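Local coordinates for protein isomaltose glucohydrolase (Kribbella flavida, PDB 5Z3E) that hydrolyses the alpha-1,6-glucosidic linkage at the non-reducing end of isomaltose, releasing beta-D-glucose and D-glucose, at residues Ile84-Asp89 with Tyr388-Asp393; Arg106-Val111 with Ile178-Asp183; Asp113-Val118 with Leu186-Arg191; Ser262-Ser267 with Lys294-Asp299; Gly300-Phe305 with Ile317-Leu322. The protein carries 1 engineered substitution. One frame throughout, in Å; residues are numbered along the deposited sequence.

Interaction 1. Residues Ile84-Asp89 with Tyr388-Asp393; sequences ISRYGD and YLILAD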
# COMPACT_ATOMS: atom_id res chain seq x y z
N ILE A 84 2.58 9.61 8.28
CA ILE A 84 2.20 10.55 9.31
C ILE A 84 2.74 10.13 10.68
O ILE A 84 3.18 10.96 11.48
CB ILE A 84 0.66 10.72 9.32
CG1 ILE A 84 0.18 11.42 8.04
CG2 ILE A 84 0.16 11.42 10.57
CD1 ILE A 84 0.65 12.87 7.89
N SER A 85 2.70 8.83 10.96
CA SER A 85 3.22 8.30 12.21
C SER A 85 4.72 8.53 12.33
O SER A 85 5.23 8.95 13.37
CB SER A 85 2.90 6.81 12.31
OG SER A 85 3.44 6.25 13.49
N ARG A 86 5.45 8.30 11.24
CA ARG A 86 6.89 8.61 11.21
C ARG A 86 7.16 10.07 11.40
O ARG A 86 8.12 10.45 12.07
CB ARG A 86 7.49 8.12 9.89
CG ARG A 86 7.68 6.62 9.80
CD ARG A 86 8.03 6.20 8.40
NE ARG A 86 8.42 4.80 8.25
CZ ARG A 86 9.63 4.35 7.96
NH1 ARG A 86 10.66 5.17 7.90
NH2 ARG A 86 9.81 3.07 7.72
N TYR A 87 6.33 10.93 10.81
CA TYR A 87 6.47 12.37 10.96
C TYR A 87 6.26 12.78 12.40
O TYR A 87 6.79 13.81 12.82
CB TYR A 87 5.46 13.08 10.05
CG TYR A 87 5.68 14.55 9.90
CD1 TYR A 87 6.53 15.03 8.92
CD2 TYR A 87 5.02 15.47 10.69
CE1 TYR A 87 6.73 16.38 8.74
CE2 TYR A 87 5.24 16.86 10.51
CZ TYR A 87 6.09 17.28 9.53
OH TYR A 87 6.32 18.65 9.33
N GLY A 88 5.48 12.02 13.16
CA GLY A 88 5.29 12.25 14.58
C GLY A 88 3.91 12.74 14.96
O GLY A 88 3.70 13.08 16.13
N ASP A 89 2.97 12.78 14.02
CA ASP A 89 1.63 13.26 14.32
C ASP A 89 0.78 12.07 14.82
O ASP A 89 0.04 11.42 14.09
CB ASP A 89 1.00 13.97 13.14
CG ASP A 89 -0.27 14.70 13.49
OD1 ASP A 89 -0.92 14.37 14.50
OD2 ASP A 89 -0.63 15.63 12.72
N TYR A 388 6.24 9.80 0.21
CA TYR A 388 7.32 10.78 0.30
C TYR A 388 7.82 10.89 1.74
O TYR A 388 9.04 10.86 2.00
CB TYR A 388 6.86 12.15 -0.21
CG TYR A 388 7.95 13.17 -0.07
CD1 TYR A 388 8.95 13.26 -1.00
CD2 TYR A 388 8.00 14.00 1.05
CE1 TYR A 388 9.99 14.16 -0.83
CE2 TYR A 388 9.03 14.88 1.24
CZ TYR A 388 10.00 15.00 0.30
OH TYR A 388 11.07 15.87 0.46
N LEU A 389 6.88 11.00 2.69
CA LEU A 389 7.26 11.08 4.09
C LEU A 389 8.03 9.85 4.55
O LEU A 389 9.01 9.98 5.30
CB LEU A 389 6.04 11.30 4.97
CG LEU A 389 5.41 12.69 4.86
CD1 LEU A 389 4.15 12.73 5.70
CD2 LEU A 389 6.39 13.78 5.32
N ILE A 390 7.61 8.66 4.13
CA ILE A 390 8.32 7.45 4.51
C ILE A 390 9.75 7.48 3.99
O ILE A 390 10.69 7.21 4.72
CB ILE A 390 7.57 6.19 4.04
CG1 ILE A 390 6.22 6.06 4.73
CG2 ILE A 390 8.43 4.95 4.30
CD1 ILE A 390 5.32 4.98 4.17
N LEU A 391 9.92 7.77 2.70
CA LEU A 391 11.26 7.74 2.13
C LEU A 391 12.15 8.84 2.75
O LEU A 391 13.32 8.61 3.07
CB LEU A 391 11.19 7.87 0.61
CG LEU A 391 12.55 7.87 -0.10
CD1 LEU A 391 13.42 6.71 0.30
CD2 LEU A 391 12.33 7.92 -1.61
N ALA A 392 11.59 10.02 2.92
CA ALA A 392 12.34 11.11 3.56
C ALA A 392 12.79 10.68 4.95
O ALA A 392 13.92 10.93 5.34
CB ALA A 392 11.51 12.36 3.62
N ASP A 393 11.90 10.03 5.71
CA ASP A 393 12.26 9.58 7.04
C ASP A 393 13.35 8.50 6.99
O ASP A 393 14.27 8.52 7.80
CB ASP A 393 11.01 9.02 7.74
CG ASP A 393 11.28 8.66 9.16
OD1 ASP A 393 11.85 9.52 9.89
OD2 ASP A 393 10.91 7.54 9.54
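R86 and D393 carry the polar half of this contact. NH1 of R86 lies 2.9 Å from OD2 of D393 and forms a hydrogen bond within a salt bridge. The bond is bent, with an N-H...O angle of 139°. The guanidinium and carboxylate planes stand 88° apart, and OD2 is met on its anti side, somewhat out of plane. CG of R86 passes the same OD2 at 3.4 Å, and the chain then runs extended to NE, which brings the guanidinium alongside D393. I390 comes over one face of the guanidinium, with CG2 3.9 Å above its centre. Next to this charged pair the contact is apolar. L389 divides its two methyls: CD2 touches CD1 of the Y87 ring at 3.8 Å, and CD1 meets CD1 of I84 at 4.1 Å.

Further out, E82 and E394 make salt bridges to NE and NH1 of R86. The guanidinium is thus held by three carboxylates, which limits its rotation. W325 of helix 317-329 touches both R86 and I390. The Y87 ring stacks on H46. Helix 74-87 stops at a Schellman motif with G88 as its C-prime residue, and D89 then caps the following helix. The contact packs an early helix against helix 382-394, near the chain's other end. This is consistent with the (alpha/alpha)6 barrel of glycoside hydrolase family 15.

Interaction 2. Residues Arg106-Val111 with Ile178-Asp183; sequences RRRGQV and IDVAVD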
# COMPACT_ATOMS: atom_id res chain seq x y z
N ARG A 106 -17.79 -2.96 12.76
CA ARG A 106 -19.12 -3.00 12.18
C ARG A 106 -19.32 -4.16 11.21
O ARG A 106 -20.48 -4.50 10.92
CB ARG A 106 -19.47 -1.67 11.53
CG ARG A 106 -19.88 -0.61 12.53
CD ARG A 106 -19.74 0.81 12.02
NE ARG A 106 -20.55 1.00 10.82
CZ ARG A 106 -20.36 2.01 9.98
NH1 ARG A 106 -19.42 2.91 10.20
NH2 ARG A 106 -21.11 2.08 8.89
N ARG A 107 -18.24 -4.74 10.69
CA ARG A 107 -18.26 -5.88 9.80
C ARG A 107 -18.05 -7.21 10.51
O ARG A 107 -17.90 -8.24 9.86
CB ARG A 107 -17.23 -5.71 8.68
CG ARG A 107 -17.36 -4.43 7.88
CD ARG A 107 -18.70 -4.24 7.24
NE ARG A 107 -18.74 -2.99 6.50
CZ ARG A 107 -18.93 -2.84 5.20
NH1 ARG A 107 -18.92 -1.62 4.68
NH2 ARG A 107 -19.08 -3.92 4.42
N ARG A 108 -18.07 -7.23 11.85
CA ARG A 108 -17.89 -8.47 12.59
C ARG A 108 -18.87 -9.53 12.16
O ARG A 108 -18.51 -10.69 11.99
CB ARG A 108 -18.04 -8.16 14.08
CG ARG A 108 -17.98 -9.34 15.02
CD ARG A 108 -16.55 -9.82 15.28
NE ARG A 108 -16.10 -10.73 14.27
CZ ARG A 108 -14.90 -11.27 14.26
NH1 ARG A 108 -13.93 -10.80 14.99
NH2 ARG A 108 -14.71 -12.29 13.45
N GLY A 109 -20.13 -9.15 12.06
CA GLY A 109 -21.16 -10.11 11.66
C GLY A 109 -21.04 -10.55 10.22
O GLY A 109 -21.18 -11.74 9.92
N GLN A 110 -20.71 -9.63 9.32
CA GLN A 110 -20.51 -9.98 7.90
C GLN A 110 -19.39 -10.99 7.79
O GLN A 110 -19.52 -12.00 7.07
CB GLN A 110 -20.25 -8.73 7.07
CG GLN A 110 -20.03 -9.02 5.59
CD GLN A 110 -19.86 -7.76 4.75
OE1 GLN A 110 -19.82 -6.66 5.26
NE2 GLN A 110 -19.71 -7.94 3.44
N VAL A 111 -18.26 -10.74 8.46
CA VAL A 111 -17.14 -11.67 8.42
C VAL A 111 -17.53 -13.01 9.05
O VAL A 111 -17.23 -14.06 8.49
CB VAL A 111 -15.89 -11.06 9.05
CG1 VAL A 111 -14.80 -12.07 9.26
CG2 VAL A 111 -15.41 -9.90 8.18
N ILE A 178 -8.76 -5.30 14.65
CA ILE A 178 -7.70 -6.24 14.27
C ILE A 178 -8.25 -7.66 14.17
O ILE A 178 -7.93 -8.37 13.21
CB ILE A 178 -6.52 -6.13 15.27
CG1 ILE A 178 -5.77 -4.80 15.06
CG2 ILE A 178 -5.61 -7.34 15.16
CD1 ILE A 178 -4.79 -4.46 16.16
N ASP A 179 -9.05 -8.09 15.14
CA ASP A 179 -9.57 -9.44 15.14
C ASP A 179 -10.41 -9.71 13.89
O ASP A 179 -10.34 -10.82 13.33
CB ASP A 179 -10.42 -9.69 16.38
CG ASP A 179 -9.63 -9.85 17.67
OD1 ASP A 179 -8.42 -10.09 17.63
OD2 ASP A 179 -10.29 -9.78 18.75
N VAL A 180 -11.23 -8.75 13.47
CA VAL A 180 -12.03 -8.92 12.26
C VAL A 180 -11.11 -9.12 11.05
O VAL A 180 -11.31 -10.02 10.23
CB VAL A 180 -12.99 -7.74 12.05
CG1 VAL A 180 -13.71 -7.85 10.73
CG2 VAL A 180 -14.00 -7.66 13.18
N ALA A 181 -10.11 -8.23 10.91
CA ALA A 181 -9.21 -8.32 9.78
C ALA A 181 -8.43 -9.63 9.76
O ALA A 181 -8.25 -10.23 8.70
CB ALA A 181 -8.26 -7.13 9.78
N VAL A 182 -7.93 -10.06 10.92
CA VAL A 182 -7.19 -11.30 10.99
C VAL A 182 -8.07 -12.47 10.60
O VAL A 182 -7.68 -13.31 9.78
CB VAL A 182 -6.56 -11.53 12.38
CG1 VAL A 182 -6.01 -12.94 12.49
CG2 VAL A 182 -5.47 -10.52 12.67
N ASP A 183 -9.26 -12.57 11.18
CA ASP A 183 -10.14 -13.69 10.85
C ASP A 183 -10.43 -13.73 9.35
O ASP A 183 -10.47 -14.80 8.74
CB ASP A 183 -11.44 -13.60 11.64
CG ASP A 183 -11.32 -13.98 13.11
OD1 ASP A 183 -10.33 -14.63 13.50
OD2 ASP A 183 -12.29 -13.68 13.84
O HOH W 1 -12.22 -12.82 16.34
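V180 is wedged between V111 and R108 and forms the tightly packed part of the contact. Its CG1 touches CG2 of V111 at 3.7 Å. Its CG2 lies over one face of the R108 guanidinium, 3.6 Å from NH1. R108 reaches this place by folding back. Its CG is anti to the backbone N, and the chain then bends twice, at chi2 (79°) and chi3 (-85°). The guanidinium ends across V180, with D183 at its edge.

The looser side is polar and hydrated. NH2 of R108 donates to OD2 of D183 at 2.8 Å, as part of a salt bridge. This bond is nearly straight (163°). It uses the anti lone pair of OD2 and lies close to the guanidinium plane. A water donates to the same OD2 at 2.6 Å and accepts a weak bond from R108 NH1. R108 NH2 has a second acidic partner in D112, one turn further along its own helix. A leucine in place of R108 would probably leave D183 and D112 without their shared positive partner and take the flat cover off V180.

R107, at the N-cap position, turns its guanidinium elsewhere, to D140 and to OE1 of Q110. D179 makes a salt bridge with R175 and a hydrogen bond with W230. The contact sets the first turn of helix 108-119 against the middle of helix 175-188. The latter also packs on helix 151-167, through I178, A181 and V182.

Interaction 3. Residues Asp113-Val118 with Leu186-Arg191; sequences DLLAAV and LAFWDR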
# COMPACT_ATOMS: atom_id res chain seq x y z
N ASP A 113 -20.39 -14.36 9.15
CA ASP A 113 -21.27 -15.05 8.21
C ASP A 113 -20.48 -15.60 7.02
O ASP A 113 -20.80 -16.71 6.55
CB ASP A 113 -22.35 -14.10 7.71
CG ASP A 113 -23.40 -13.76 8.76
OD1 ASP A 113 -23.43 -14.40 9.83
OD2 ASP A 113 -24.16 -12.80 8.50
N LEU A 114 -19.49 -14.89 6.51
CA LEU A 114 -18.67 -15.40 5.42
C LEU A 114 -17.94 -16.66 5.86
O LEU A 114 -17.86 -17.63 5.13
CB LEU A 114 -17.67 -14.35 4.95
CG LEU A 114 -18.26 -13.13 4.24
CD1 LEU A 114 -17.17 -12.08 4.06
CD2 LEU A 114 -18.88 -13.45 2.89
N LEU A 115 -17.39 -16.64 7.08
CA LEU A 115 -16.66 -17.77 7.59
C LEU A 115 -17.56 -18.97 7.81
O LEU A 115 -17.21 -20.10 7.54
CB LEU A 115 -15.92 -17.42 8.88
CG LEU A 115 -14.54 -16.69 8.67
CD1 LEU A 115 -14.30 -15.76 7.58
CD2 LEU A 115 -14.17 -16.11 10.08
N ALA A 116 -18.78 -18.72 8.31
CA ALA A 116 -19.74 -19.81 8.48
C ALA A 116 -20.12 -20.41 7.13
O ALA A 116 -20.31 -21.63 7.03
CB ALA A 116 -20.96 -19.29 9.19
N ALA A 117 -20.28 -19.56 6.10
CA ALA A 117 -20.59 -20.02 4.75
C ALA A 117 -19.49 -20.95 4.23
O ALA A 117 -19.76 -22.04 3.72
CB ALA A 117 -20.85 -18.85 3.83
N VAL A 118 -18.23 -20.52 4.38
CA VAL A 118 -17.12 -21.38 4.03
C VAL A 118 -17.21 -22.71 4.75
O VAL A 118 -17.02 -23.78 4.15
CB VAL A 118 -15.76 -20.69 4.33
CG1 VAL A 118 -14.63 -21.68 4.16
CG2 VAL A 118 -15.58 -19.49 3.43
N LEU A 186 -7.17 -14.85 7.42
CA LEU A 186 -6.84 -16.26 7.60
C LEU A 186 -7.72 -17.14 6.71
O LEU A 186 -7.29 -18.18 6.25
CB LEU A 186 -6.95 -16.68 9.06
CG LEU A 186 -5.92 -16.08 10.01
CD1 LEU A 186 -6.25 -16.48 11.43
CD2 LEU A 186 -4.51 -16.50 9.67
N ALA A 187 -8.96 -16.72 6.50
CA ALA A 187 -9.88 -17.47 5.66
C ALA A 187 -9.65 -17.28 4.17
O ALA A 187 -9.89 -18.21 3.40
CB ALA A 187 -11.31 -17.08 5.99
N PHE A 188 -9.22 -16.09 3.75
CA PHE A 188 -9.30 -15.71 2.34
C PHE A 188 -7.97 -15.33 1.71
O PHE A 188 -7.94 -14.88 0.56
CB PHE A 188 -10.35 -14.63 2.14
CG PHE A 188 -11.73 -15.08 2.52
CD1 PHE A 188 -12.32 -16.13 1.86
CD2 PHE A 188 -12.44 -14.47 3.54
CE1 PHE A 188 -13.57 -16.56 2.19
CE2 PHE A 188 -13.69 -14.90 3.89
CZ PHE A 188 -14.26 -15.94 3.23
N TRP A 189 -6.85 -15.54 2.39
CA TRP A 189 -5.57 -15.12 1.86
C TRP A 189 -5.23 -15.75 0.52
O TRP A 189 -4.53 -15.13 -0.27
CB TRP A 189 -4.47 -15.41 2.85
CG TRP A 189 -4.23 -16.84 3.03
CD1 TRP A 189 -4.83 -17.67 3.94
CD2 TRP A 189 -3.32 -17.65 2.28
NE1 TRP A 189 -4.34 -18.94 3.80
CE2 TRP A 189 -3.42 -18.94 2.78
CE3 TRP A 189 -2.45 -17.40 1.21
CZ2 TRP A 189 -2.62 -20.00 2.27
CZ3 TRP A 189 -1.70 -18.41 0.68
CH2 TRP A 189 -1.81 -19.69 1.20
N ASP A 190 -5.70 -16.98 0.27
CA ASP A 190 -5.31 -17.74 -0.89
C ASP A 190 -6.30 -17.63 -2.03
O ASP A 190 -6.16 -18.32 -3.05
CB ASP A 190 -5.06 -19.19 -0.56
CG ASP A 190 -6.27 -19.90 -0.05
OD1 ASP A 190 -7.22 -19.27 0.40
OD2 ASP A 190 -6.23 -21.19 -0.12
N ARG A 191 -7.27 -16.74 -1.91
CA ARG A 191 -8.27 -16.52 -2.94
C ARG A 191 -7.74 -15.58 -4.03
O ARG A 191 -7.13 -14.57 -3.72
CB ARG A 191 -9.47 -15.86 -2.27
CG ARG A 191 -10.67 -15.74 -3.07
CD ARG A 191 -11.78 -15.16 -2.20
NE ARG A 191 -12.95 -14.89 -2.95
CZ ARG A 191 -14.15 -15.42 -2.71
NH1 ARG A 191 -14.34 -16.33 -1.74
NH2 ARG A 191 -15.11 -14.99 -3.41
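Helix 108-119 packs on helix 175-188 here, and the meeting point is the ring of F188, set among L114, L115 and V118. The three residues lie within little more than one helical turn. V118 CG2 is 3.8 Å from CE1 of F188 and equally near CZ. L115 CD1 meets CE2 of F188 on the other side of the ring tip, also at 3.8 Å. L114 comes to the ring edge, its CB 4.1 Å from CZ of F188. The end of the ring is therefore bordered by carbon at CE1, CZ and CE2. F188 has its CG anti to the carbonyl carbon (chi1 -62°), which directs the ring across to the other helix.

A187 adds a second point of touch. Its CB lies 3.6 Å from CD1 of L115. The same CB sits over one face of the F188 ring, offset toward its rim. Around the group, Y184 meets the ring of F188 at about 60°. M129 touches F188 and P124 touches L114, both from loops. A type I beta turn runs from F188 to R191. The side chain of L114 is about 12 Å from that of W145, which by similarity binds substrate.

Every contact between the two segments is carbon on carbon. The join thus rests on shape and on burial of apolar surface, without directional bonds.

Interaction 4. Residues Ser262-Ser267 with Lys294-Asp299; sequences SAVDGS and KDLDVD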
# COMPACT_ATOMS: atom_id res chain seq x y z
N SER A 262 5.71 -14.32 -15.74
CA SER A 262 7.13 -14.04 -15.85
C SER A 262 7.50 -12.57 -15.62
O SER A 262 8.67 -12.28 -15.36
CB SER A 262 7.66 -14.48 -17.22
OG SER A 262 7.02 -13.79 -18.28
N ALA A 263 6.56 -11.67 -15.76
CA ALA A 263 6.85 -10.23 -15.72
C ALA A 263 6.86 -9.69 -14.31
O ALA A 263 6.33 -10.31 -13.39
CB ALA A 263 5.86 -9.48 -16.54
N VAL A 264 7.44 -8.51 -14.16
CA VAL A 264 7.40 -7.79 -12.90
C VAL A 264 6.32 -6.72 -12.89
O VAL A 264 5.74 -6.36 -13.90
CB VAL A 264 8.78 -7.21 -12.51
CG1 VAL A 264 9.78 -8.32 -12.27
CG2 VAL A 264 9.31 -6.18 -13.49
N ASP A 265 6.04 -6.21 -11.69
CA ASP A 265 5.13 -5.10 -11.43
C ASP A 265 5.87 -4.16 -10.50
O ASP A 265 6.65 -4.61 -9.64
CB ASP A 265 3.83 -5.62 -10.80
CG ASP A 265 2.76 -4.56 -10.62
OD1 ASP A 265 2.84 -3.80 -9.62
OD2 ASP A 265 1.84 -4.47 -11.46
N GLY A 266 5.63 -2.86 -10.62
CA GLY A 266 6.31 -1.90 -9.80
C GLY A 266 5.98 -1.97 -8.31
O GLY A 266 6.71 -1.43 -7.50
N SER A 267 4.89 -2.65 -7.95
CA SER A 267 4.56 -2.87 -6.55
C SER A 267 5.44 -3.91 -5.87
O SER A 267 5.45 -4.00 -4.64
CB SER A 267 3.10 -3.27 -6.40
OG SER A 267 2.83 -4.52 -7.00
N LYS A 294 15.18 -2.12 -14.25
CA LYS A 294 15.42 -2.29 -15.66
C LYS A 294 14.14 -2.21 -16.49
O LYS A 294 14.11 -1.58 -17.56
CB LYS A 294 16.10 -3.64 -15.91
CG LYS A 294 16.40 -3.90 -17.37
CD LYS A 294 17.24 -5.09 -17.59
CE LYS A 294 17.73 -5.03 -19.08
NZ LYS A 294 17.92 -6.39 -19.61
N ASP A 295 13.08 -2.86 -16.03
CA ASP A 295 11.88 -3.00 -16.84
C ASP A 295 10.91 -1.84 -16.71
O ASP A 295 10.13 -1.60 -17.62
CB ASP A 295 11.15 -4.29 -16.52
CG ASP A 295 11.95 -5.53 -16.88
OD1 ASP A 295 13.04 -5.42 -17.47
OD2 ASP A 295 11.48 -6.63 -16.55
N LEU A 296 10.94 -1.15 -15.56
CA LEU A 296 9.87 -0.21 -15.22
C LEU A 296 10.32 1.17 -14.79
O LEU A 296 9.49 2.08 -14.75
CB LEU A 296 8.95 -0.80 -14.15
CG LEU A 296 8.21 -2.07 -14.58
CD1 LEU A 296 7.51 -2.67 -13.34
CD2 LEU A 296 7.18 -1.81 -15.70
N ASP A 297 11.59 1.38 -14.46
CA ASP A 297 12.06 2.66 -13.93
C ASP A 297 12.70 3.45 -15.05
O ASP A 297 13.70 3.02 -15.60
CB ASP A 297 13.05 2.40 -12.80
CG ASP A 297 13.47 3.62 -12.04
OD1 ASP A 297 13.14 4.74 -12.38
OD2 ASP A 297 14.16 3.40 -11.01
N VAL A 298 12.13 4.58 -15.39
CA VAL A 298 12.68 5.46 -16.42
C VAL A 298 13.04 6.78 -15.74
O VAL A 298 12.17 7.51 -15.27
CB VAL A 298 11.69 5.67 -17.58
CG1 VAL A 298 12.26 6.64 -18.59
CG2 VAL A 298 11.39 4.32 -18.22
N ASP A 299 14.34 7.04 -15.67
CA ASP A 299 14.85 8.27 -15.12
C ASP A 299 14.45 8.55 -13.68
O ASP A 299 14.42 9.70 -13.27
CB ASP A 299 14.47 9.49 -16.00
CG ASP A 299 14.87 9.35 -17.40
OD1 ASP A 299 16.00 8.86 -17.65
OD2 ASP A 299 14.07 9.82 -18.27
O HOH W 2 8.92 -7.51 -16.59
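OD1 of D265 is gripped twice by S267. The backbone N of S267 donates to it at 2.9 Å with a nearly straight bond (165°), which makes an Asx turn. The S267 hydroxyl OG donates to the same OD1 at 2.7 Å, from above the carboxylate plane. The other oxygen, OD2, is held by K257 and W197. D265 is therefore fixed on both oxygens, and its side chain lies about 5 Å from that of D195, the predicted proton acceptor. The turn belongs to the loop between strand 254-255 and helix 283-296.

L296, at the end of that helix, packs on the D265-G266 peptide of the turn. CD1 of L296 lies 3.6 Å from the backbone C of D265. The same CD1 of L296 is 3.3 Å from the N of G266. This is a tight fit of a methyl against a peptide. The chain of L296, with chi2 at 171°, is extended enough to bring CD1 there. G266 has no side chain here. Its N also takes part in a backbone hydrogen bond with R304.

V264 adds a second apolar touch. Its CG2 sits between the backbone N and the carbonyl carbon, a crowded position, and lies 3.9 Å from L296 CD1. It also approaches D295. At the exposed margin a water joins the two segments: it accepts from the backbone N of V264 at 3.0 Å and donates to OD2 of D295 at 2.7 Å.

Interaction 5. Residues Gly300-Phe305 with Ile317-Leu322; sequences GGVHRF and ILLSAL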
# COMPACT_ATOMS: atom_id res chain seq x y z
N GLY A 300 14.16 7.50 -12.92
CA GLY A 300 13.72 7.67 -11.55
C GLY A 300 12.24 7.54 -11.34
O GLY A 300 11.81 7.43 -10.19
N GLY A 301 11.46 7.58 -12.41
CA GLY A 301 10.01 7.46 -12.36
C GLY A 301 9.56 6.05 -12.70
O GLY A 301 9.84 5.55 -13.80
N VAL A 302 8.89 5.37 -11.76
CA VAL A 302 8.61 3.96 -11.91
C VAL A 302 7.19 3.72 -12.44
O VAL A 302 6.19 4.19 -11.87
CB VAL A 302 8.82 3.22 -10.56
CG1 VAL A 302 8.47 1.76 -10.68
CG2 VAL A 302 10.25 3.38 -10.08
N HIS A 303 7.10 2.95 -13.53
CA HIS A 303 5.84 2.52 -14.10
C HIS A 303 5.24 1.36 -13.31
O HIS A 303 5.94 0.62 -12.61
CB HIS A 303 6.07 2.05 -15.54
CG HIS A 303 6.47 3.14 -16.49
ND1 HIS A 303 5.60 4.13 -16.86
CD2 HIS A 303 7.60 3.34 -17.19
CE1 HIS A 303 6.18 4.93 -17.73
NE2 HIS A 303 7.39 4.47 -17.98
N ARG A 304 3.94 1.17 -13.46
CA ARG A 304 3.25 0.09 -12.75
C ARG A 304 3.51 -1.27 -13.36
O ARG A 304 3.87 -2.23 -12.67
CB ARG A 304 1.75 0.36 -12.66
CG ARG A 304 1.40 1.70 -12.03
CD ARG A 304 -0.03 1.82 -11.59
NE ARG A 304 -0.94 1.71 -12.73
CZ ARG A 304 -2.27 1.66 -12.63
NH1 ARG A 304 -2.85 1.76 -11.45
NH2 ARG A 304 -3.00 1.50 -13.70
N PHE A 305 3.29 -1.41 -14.68
CA PHE A 305 3.43 -2.68 -15.36
C PHE A 305 3.43 -2.38 -16.87
O PHE A 305 2.92 -1.37 -17.30
CB PHE A 305 2.25 -3.69 -14.99
CG PHE A 305 0.84 -3.12 -15.11
CD1 PHE A 305 0.27 -2.48 -14.05
CD2 PHE A 305 0.05 -3.33 -16.28
CE1 PHE A 305 -0.97 -1.95 -14.15
CE2 PHE A 305 -1.23 -2.77 -16.31
CZ PHE A 305 -1.74 -2.07 -15.30
N ILE A 317 4.60 8.33 -8.53
CA ILE A 317 5.36 8.84 -7.41
C ILE A 317 5.49 7.77 -6.32
O ILE A 317 6.57 7.55 -5.76
CB ILE A 317 4.76 10.14 -6.86
CG1 ILE A 317 5.13 11.36 -7.74
CG2 ILE A 317 5.20 10.40 -5.44
CD1 ILE A 317 4.64 11.34 -9.15
N LEU A 318 4.37 7.10 -5.99
CA LEU A 318 4.39 6.16 -4.88
C LEU A 318 5.30 4.98 -5.17
O LEU A 318 5.86 4.40 -4.25
CB LEU A 318 2.95 5.74 -4.52
CG LEU A 318 2.21 4.86 -5.51
CD1 LEU A 318 2.47 3.39 -5.23
CD2 LEU A 318 0.73 5.13 -5.48
N LEU A 319 5.43 4.60 -6.44
CA LEU A 319 6.28 3.49 -6.82
C LEU A 319 7.76 3.89 -6.84
O LEU A 319 8.61 3.09 -6.46
CB LEU A 319 5.86 2.88 -8.14
CG LEU A 319 4.50 2.19 -8.14
CD1 LEU A 319 4.20 1.64 -9.51
CD2 LEU A 319 4.44 1.08 -7.08
N SER A 320 8.06 5.12 -7.27
CA SER A 320 9.43 5.62 -7.11
C SER A 320 9.82 5.70 -5.64
O SER A 320 10.94 5.37 -5.27
CB SER A 320 9.55 6.97 -7.79
OG SER A 320 9.43 6.83 -9.18
N ALA A 321 8.88 6.09 -4.79
CA ALA A 321 9.15 6.16 -3.37
C ALA A 321 9.37 4.76 -2.80
O ALA A 321 10.25 4.55 -1.97
CB ALA A 321 8.00 6.83 -2.64
N LEU A 322 8.53 3.81 -3.20
CA LEU A 322 8.67 2.43 -2.74
C LEU A 322 10.02 1.84 -3.13
O LEU A 322 10.68 1.17 -2.33
CB LEU A 322 7.52 1.62 -3.34
CG LEU A 322 7.49 0.15 -2.99
CD1 LEU A 322 7.33 -0.08 -1.50
CD2 LEU A 322 6.37 -0.51 -3.78
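S320 reaches from the helix to the backbone at the start of the strand. Its CB lies 3.3 Å from the carbonyl O of G300. At the tip, OG donates to that O at 2.7 Å, on a lone pair. OG also accepts from the backbone N of V302 at 3.0 Å, with a bent angle of 139°. The O of G300 lies just before the strand, the N of V302 within it. OG stands beside the backbone N of S320 (chi1 -67°), which turns it to both. With alanine in place of S320, the O of G300 and the N of V302 would probably lose this buried partner.

The strand is 301-302, paired antiparallel with 297-298 in a short hairpin; a loop and strand 315-316 then lead to helix 317-329. G300 has a positive phi, at which a side chain would clash with the preceding carbonyl O. I317 makes a backbone hydrogen bond with A355, an engineered alanine at the inferred proton-acceptor position.

Beside the serine, V302 crosses L319 at about a right angle, its CG1 3.8 Å from CB of L319. CD1 of L319 goes further, to the O of H303 at 3.7 Å, and also meets CG of R304 at 3.8 Å. NE of R304 makes a salt bridge with D308, and its side chain lies about 7 Å from those of D195 and E198.

Interaction 1 closes a long loop, and the other four are nested inside it. Interactions 2 and 3 share helices 108-119 and 175-188, with centres 11 Å apart. Their segments alternate along the chain, and together they join the two helices at two successive levels. Interactions 4 and 5 follow in series with centres 9 Å apart. They meet through strands 297-298 and 301-302 and probable backbone hydrogen bonds. Interaction 5 also touches interaction 1, where L391 packs on A321. The centres of interactions 2 and 3 lie 29 Å or more from those of the others. Interactions 4 and 5 bring side chains within about 5 to 7 Å of that of D195, which helps build the active-site surroundings.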